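Local coordinates for tailspike protein (Siphovirus 9NA, PDB 3RIQ), which recognises Salmonella lipopolysaccharide, the phage's receptor, and cleaves its O-antigen chains as an endorhamnosidase, at the interface of chains A and B. Numbering follows the deposited sequence. Chains: chain A/B, Tailspike protein.

Contact 1: the interface of chains A and B. Residues chain A 441, 457-459, 473; chain B 441, 443, 455, 475.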
# COMPACT_ATOMS: atom_id res chain seq x y z
N LEU A 441 7.02 31.11 8.75
CA LEU A 441 5.65 30.78 8.36
C LEU A 441 5.19 31.85 7.38
O LEU A 441 5.18 33.05 7.73
CB LEU A 441 4.69 30.82 9.58
CG LEU A 441 3.18 30.97 9.22
CD1 LEU A 441 2.64 29.73 8.56
CD2 LEU A 441 2.37 31.29 10.46
N LEU A 457 5.90 35.42 9.14
CA LEU A 457 6.36 35.37 10.53
C LEU A 457 7.73 34.68 10.55
O LEU A 457 7.85 33.56 10.07
CB LEU A 457 5.36 34.56 11.37
CG LEU A 457 5.67 34.30 12.86
CD1 LEU A 457 5.57 35.61 13.68
CD2 LEU A 457 4.76 33.20 13.43
N THR A 458 8.75 35.34 11.08
CA THR A 458 10.13 34.85 10.99
C THR A 458 10.71 34.60 12.38
O THR A 458 10.56 35.45 13.29
CB THR A 458 11.03 35.90 10.28
OG1 THR A 458 10.46 36.23 9.00
CG2 THR A 458 12.45 35.37 10.09
N ALA A 459 11.36 33.46 12.53
CA ALA A 459 12.20 33.14 13.70
C ALA A 459 13.62 33.22 13.21
O ALA A 459 14.01 32.42 12.34
CB ALA A 459 11.91 31.72 14.14
N VAL A 473 12.36 37.84 16.62
CA VAL A 473 11.07 37.43 16.03
C VAL A 473 10.55 38.60 15.18
O VAL A 473 10.65 39.76 15.60
CB VAL A 473 10.12 37.05 17.16
CG1 VAL A 473 8.62 36.94 16.69
CG2 VAL A 473 10.60 35.74 17.82
N LEU B 441 2.76 27.14 18.69
CA LEU B 441 3.61 27.02 17.49
C LEU B 441 5.02 27.39 17.91
O LEU B 441 5.26 28.52 18.39
CB LEU B 441 3.17 28.01 16.39
CG LEU B 441 4.25 28.31 15.31
CD1 LEU B 441 4.51 27.12 14.44
CD2 LEU B 441 3.83 29.50 14.46
N MET B 443 9.21 27.40 16.63
CA MET B 443 10.10 27.33 15.47
C MET B 443 11.53 27.28 15.96
O MET B 443 11.95 28.13 16.76
CB MET B 443 9.89 28.49 14.50
CG MET B 443 8.41 28.64 14.11
SD MET B 443 7.87 30.15 13.26
CE MET B 443 9.20 30.39 12.22
N LEU B 455 11.36 30.98 18.38
CA LEU B 455 10.05 31.65 18.40
C LEU B 455 9.04 30.73 19.04
O LEU B 455 9.00 29.55 18.67
CB LEU B 455 9.62 32.01 16.97
CG LEU B 455 8.29 32.74 16.72
CD1 LEU B 455 8.36 33.48 15.38
CD2 LEU B 455 7.07 31.80 16.78
N LEU B 475 3.61 35.87 22.35
CA LEU B 475 4.64 35.64 21.33
C LEU B 475 5.98 36.10 21.89
O LEU B 475 6.06 37.23 22.41
CB LEU B 475 4.31 36.41 20.03
CG LEU B 475 5.33 36.36 18.88
CD1 LEU B 475 5.56 34.90 18.39
CD2 LEU B 475 4.93 37.29 17.69
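Strands 438-444, 455-461 and 470-479 of chain A face the same three strands of chain B, with A:Leu457, A:Ala459 and A:Val473 packing against B:Leu441, B:Met443, B:Leu455 and B:Leu475. This is a tailspike of the P22 family, a trimer built on right-handed beta-helices, and the patch illustrates how its chains join through an apolar core. B:Leu455 is the hub. Its CG lies anti to the backbone N (chi1 -179°), which carries CD1 forward between two chain A strands: the methyl sits 3.8 Å from CG of A:Leu457 and 3.7 Å from CG1 of A:Val473. The same CD1 also rests 3.6 Å from the backbone O of A:Thr458. The side chain of A:Val473 crosses that of B:Leu455 at about a right angle, presenting both methyls, CG1 to the tip and CG2 to the stem. The same CG1 also meets B:Leu475 tip to tip, 3.8 Å from its CD2. At the other end A:Leu457 reaches toward B:Leu441, their CD2 methyls 4.0 Å apart. A:Ala459 puts its CB 3.7 Å from CB of B:Leu455. B:Met443 bends at its thioether (chi3 39°) and lays the terminal methyl CE 3.6 Å from CB of A:Ala459.

Contact 2: the interface of chains A and B. Residues chain A 422-425; chain B 427-431.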
# COMPACT_ATOMS: atom_id res chain seq x y z
N VAL A 422 -6.95 24.25 -1.98
CA VAL A 422 -5.96 23.56 -1.16
C VAL A 422 -6.60 23.38 0.22
O VAL A 422 -7.02 24.35 0.85
CB VAL A 422 -4.65 24.41 -1.05
CG1 VAL A 422 -3.70 23.80 -0.04
CG2 VAL A 422 -3.94 24.55 -2.41
N ALA A 423 -6.68 22.14 0.70
CA ALA A 423 -7.36 21.84 1.96
C ALA A 423 -6.60 22.27 3.21
O ALA A 423 -5.38 22.47 3.18
CB ALA A 423 -7.66 20.34 2.04
N ASP A 424 -7.35 22.36 4.30
CA ASP A 424 -6.80 22.74 5.59
C ASP A 424 -5.72 21.76 6.09
O ASP A 424 -5.75 20.57 5.79
CB ASP A 424 -7.92 22.79 6.66
CG ASP A 424 -8.99 23.85 6.40
OD1 ASP A 424 -8.96 24.57 5.38
OD2 ASP A 424 -9.90 23.95 7.26
N ILE A 425 -4.77 22.29 6.85
CA ILE A 425 -3.87 21.50 7.70
C ILE A 425 -4.45 21.43 9.11
O ILE A 425 -4.84 22.46 9.68
CB ILE A 425 -2.49 22.21 7.76
CG1 ILE A 425 -1.83 22.17 6.36
CG2 ILE A 425 -1.59 21.60 8.83
CD1 ILE A 425 -0.60 23.05 6.25
N GLY B 427 0.04 23.57 2.44
CA GLY B 427 -1.40 23.34 2.63
C GLY B 427 -2.14 24.66 2.66
O GLY B 427 -1.62 25.67 2.18
N GLY B 428 -3.37 24.62 3.16
CA GLY B 428 -4.24 25.81 3.20
C GLY B 428 -4.36 26.42 4.58
O GLY B 428 -3.36 26.61 5.26
N ASN B 429 -5.58 26.74 5.01
CA ASN B 429 -5.77 27.28 6.36
C ASN B 429 -5.25 26.27 7.37
O ASN B 429 -5.30 25.06 7.12
CB ASN B 429 -7.24 27.52 6.65
CG ASN B 429 -7.77 28.70 5.91
OD1 ASN B 429 -7.15 29.74 5.87
ND2 ASN B 429 -8.94 28.55 5.34
N ILE B 430 -4.75 26.77 8.49
CA ILE B 430 -4.24 25.89 9.53
C ILE B 430 -5.22 25.92 10.71
O ILE B 430 -5.52 27.01 11.22
CB ILE B 430 -2.85 26.31 9.99
CG1 ILE B 430 -1.86 26.29 8.82
CG2 ILE B 430 -2.36 25.40 11.08
CD1 ILE B 430 -0.56 27.05 9.09
N ASN B 431 -5.71 24.75 11.13
CA ASN B 431 -6.70 24.63 12.19
C ASN B 431 -6.24 23.54 13.16
O ASN B 431 -6.43 22.34 12.89
CB ASN B 431 -8.07 24.31 11.60
CG ASN B 431 -9.05 23.69 12.63
OD1 ASN B 431 -8.96 23.94 13.84
ND2 ASN B 431 -9.99 22.87 12.12
O HOH W 1 -7.68 25.53 3.27
O HOH W 2 -10.30 22.38 9.28
O HOH W 3 -10.92 26.46 6.83
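A:Ile425 and A:Val422 supply the apolar centre, both pressing on the bare backbone of B:Gly427. CD1 of A:Ile425 lies 3.7 Å from CA of this glycine, carried there by an extended outer chain (chi2 170°), while CG1 of A:Val422 packs 3.6 Å from the same CA and continues onto B:Gly428. Around this centre the tailspike chains join by a parallel beta bridge between A:Ile425 and B:Ile430, an example of main chain pairing between subunits of a P22-like trimer. A:Ile425 uses both its backbone groups: its N donates to O of B:Asn429 at 2.8 Å, and its O accepts from N of B:Asn431 in a nearly straight bond (172° at H). Before this pair along both chains, N of B:Gly428 binds O of A:Ala423 from above the carbonyl plane, at 2.9 Å. On the rim, A:Asp424 and B:Asn429 run side by side and point the same way, their carboxylate and amide planes 68° apart, and water joins them instead of a direct bond. Water 1 links OD1 of A:Asp424 and O of A:Val422 to N of B:Asn429. The other carboxylate oxygen, OD2, holds two waters: water 3, shared with ND2 of B:Asn429, and water 2, which lies 2.9 Å from ND2 of B:Asn431.

Contact 3: the interface of chains A and B. Residues chain A 459, 470-471, 473, 489-490; chain B 454-455, 476-478.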
# COMPACT_ATOMS: atom_id res chain seq x y z
N ALA A 459 11.36 33.46 12.53
CA ALA A 459 12.20 33.14 13.70
C ALA A 459 13.62 33.22 13.21
O ALA A 459 14.01 32.42 12.34
CB ALA A 459 11.91 31.72 14.14
N ALA A 470 19.96 32.91 21.16
CA ALA A 470 19.42 34.27 21.01
C ALA A 470 18.74 34.35 19.66
O ALA A 470 19.22 33.80 18.66
CB ALA A 470 20.51 35.33 21.11
N SER A 471 17.60 35.06 19.63
CA SER A 471 16.82 35.22 18.42
C SER A 471 16.13 36.58 18.30
O SER A 471 15.95 37.31 19.29
CB SER A 471 15.74 34.12 18.32
OG SER A 471 14.68 34.39 19.24
N VAL A 473 12.36 37.84 16.62
CA VAL A 473 11.07 37.43 16.03
C VAL A 473 10.55 38.60 15.18
O VAL A 473 10.65 39.76 15.60
CB VAL A 473 10.12 37.05 17.16
CG1 VAL A 473 8.62 36.94 16.69
CG2 VAL A 473 10.60 35.74 17.82
N LEU A 489 10.66 41.58 17.73
CA LEU A 489 10.92 41.40 19.16
C LEU A 489 12.38 41.00 19.37
O LEU A 489 12.90 40.13 18.66
CB LEU A 489 10.03 40.32 19.78
CG LEU A 489 8.51 40.49 19.79
CD1 LEU A 489 8.04 41.63 20.68
CD2 LEU A 489 8.00 40.68 18.40
N ASN A 490 13.02 41.67 20.34
CA ASN A 490 14.39 41.35 20.77
C ASN A 490 15.50 41.69 19.75
O ASN A 490 16.54 41.03 19.71
CB ASN A 490 14.51 39.89 21.26
CG ASN A 490 15.76 39.65 22.11
OD1 ASN A 490 16.12 40.53 22.94
ND2 ASN A 490 16.44 38.51 21.90
N SER B 454 13.55 29.39 18.63
CA SER B 454 13.81 30.82 18.48
C SER B 454 12.50 31.64 18.56
O SER B 454 12.53 32.84 18.80
CB SER B 454 14.54 31.10 17.16
OG SER B 454 15.92 30.69 17.24
N LEU B 455 11.36 30.98 18.38
CA LEU B 455 10.05 31.65 18.40
C LEU B 455 9.04 30.73 19.04
O LEU B 455 9.00 29.55 18.67
CB LEU B 455 9.62 32.01 16.97
CG LEU B 455 8.29 32.74 16.72
CD1 LEU B 455 8.36 33.48 15.38
CD2 LEU B 455 7.07 31.80 16.78
N SER B 476 7.01 35.25 21.83
CA SER B 476 8.29 35.60 22.47
C SER B 476 9.50 35.10 21.68
O SER B 476 9.42 34.09 20.95
CB SER B 476 8.37 35.05 23.92
OG SER B 476 8.39 33.61 23.88
N ALA B 477 10.58 35.86 21.80
CA ALA B 477 11.91 35.49 21.31
C ALA B 477 12.71 34.82 22.44
O ALA B 477 12.14 34.46 23.47
CB ALA B 477 12.66 36.74 20.79
N ILE B 478 14.01 34.64 22.22
CA ILE B 478 14.87 34.01 23.22
C ILE B 478 16.18 34.82 23.29
O ILE B 478 16.62 35.41 22.29
CB ILE B 478 15.11 32.48 22.89
CG1 ILE B 478 15.65 31.71 24.12
CG2 ILE B 478 15.98 32.29 21.63
CD1 ILE B 478 15.57 30.15 24.00
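A:Val473 and B:Ala477 meet at the apolar centre, where the valine methyl CG2 rests 3.7 Å from CA of the alanine; the same valine also packs on B:Leu455. CB of B:Ala477 in turn faces CB of A:Asn490 at 3.7 Å. Beside them A:Ser471 comes close to B:Ser454, their CB atoms only 3.5 Å apart, a tight fit beside the hydroxyl's bond to the partner's main chain. The hydroxyl shows how one small polar group can join two segments of a neighbouring subunit. OG of A:Ser471 stands between its own backbone N and carbonyl carbon (chi1 74°), a crowded position that places it between O of B:Ser454 and N of B:Ile478. It donates to O of B:Ser454 at 2.7 Å, in the carbonyl plane and on a lone pair, and accepts from N of B:Ile478 at 3.1 Å. CG2 of B:Ile478 packs beside the same oxygen. The backbone closes the arrangement, N of A:Ser471 binding O of B:Ile478 at 2.9 Å. As a second shell, the amide ND2 of A:Asn490 donates to O of A:Ser471 (2.9 Å), in the plane of that carbonyl, and probably steadies the serine's main chain. In the fold, the site brings the start of chain A strand 470-479 against the end of the same strand in chain B, with B:Ser454 just ahead of strand 455-461.

Contacts 1 and 3 are neighbours, their C-alpha centres about 7 Å apart, and they share A:Ala459, A:Val473 and B:Leu455; strands 455-461 and 470-479 of both chains run through both. A:Val473 thus belongs to the leucine-rich core on one side and the serine-centred rim on the other. Contact 2 stands apart, about 18 Å from contact 1 and about 26 Å from contact 3, and is formed by the earlier segment 422-431. Along one interface the chains therefore pass from backbone pairing with water to apolar packing and then to hydrogen bonds of a serine hydroxyl and the backbone. The deposited assembly is a trimer, so such joints should recur between its subunits.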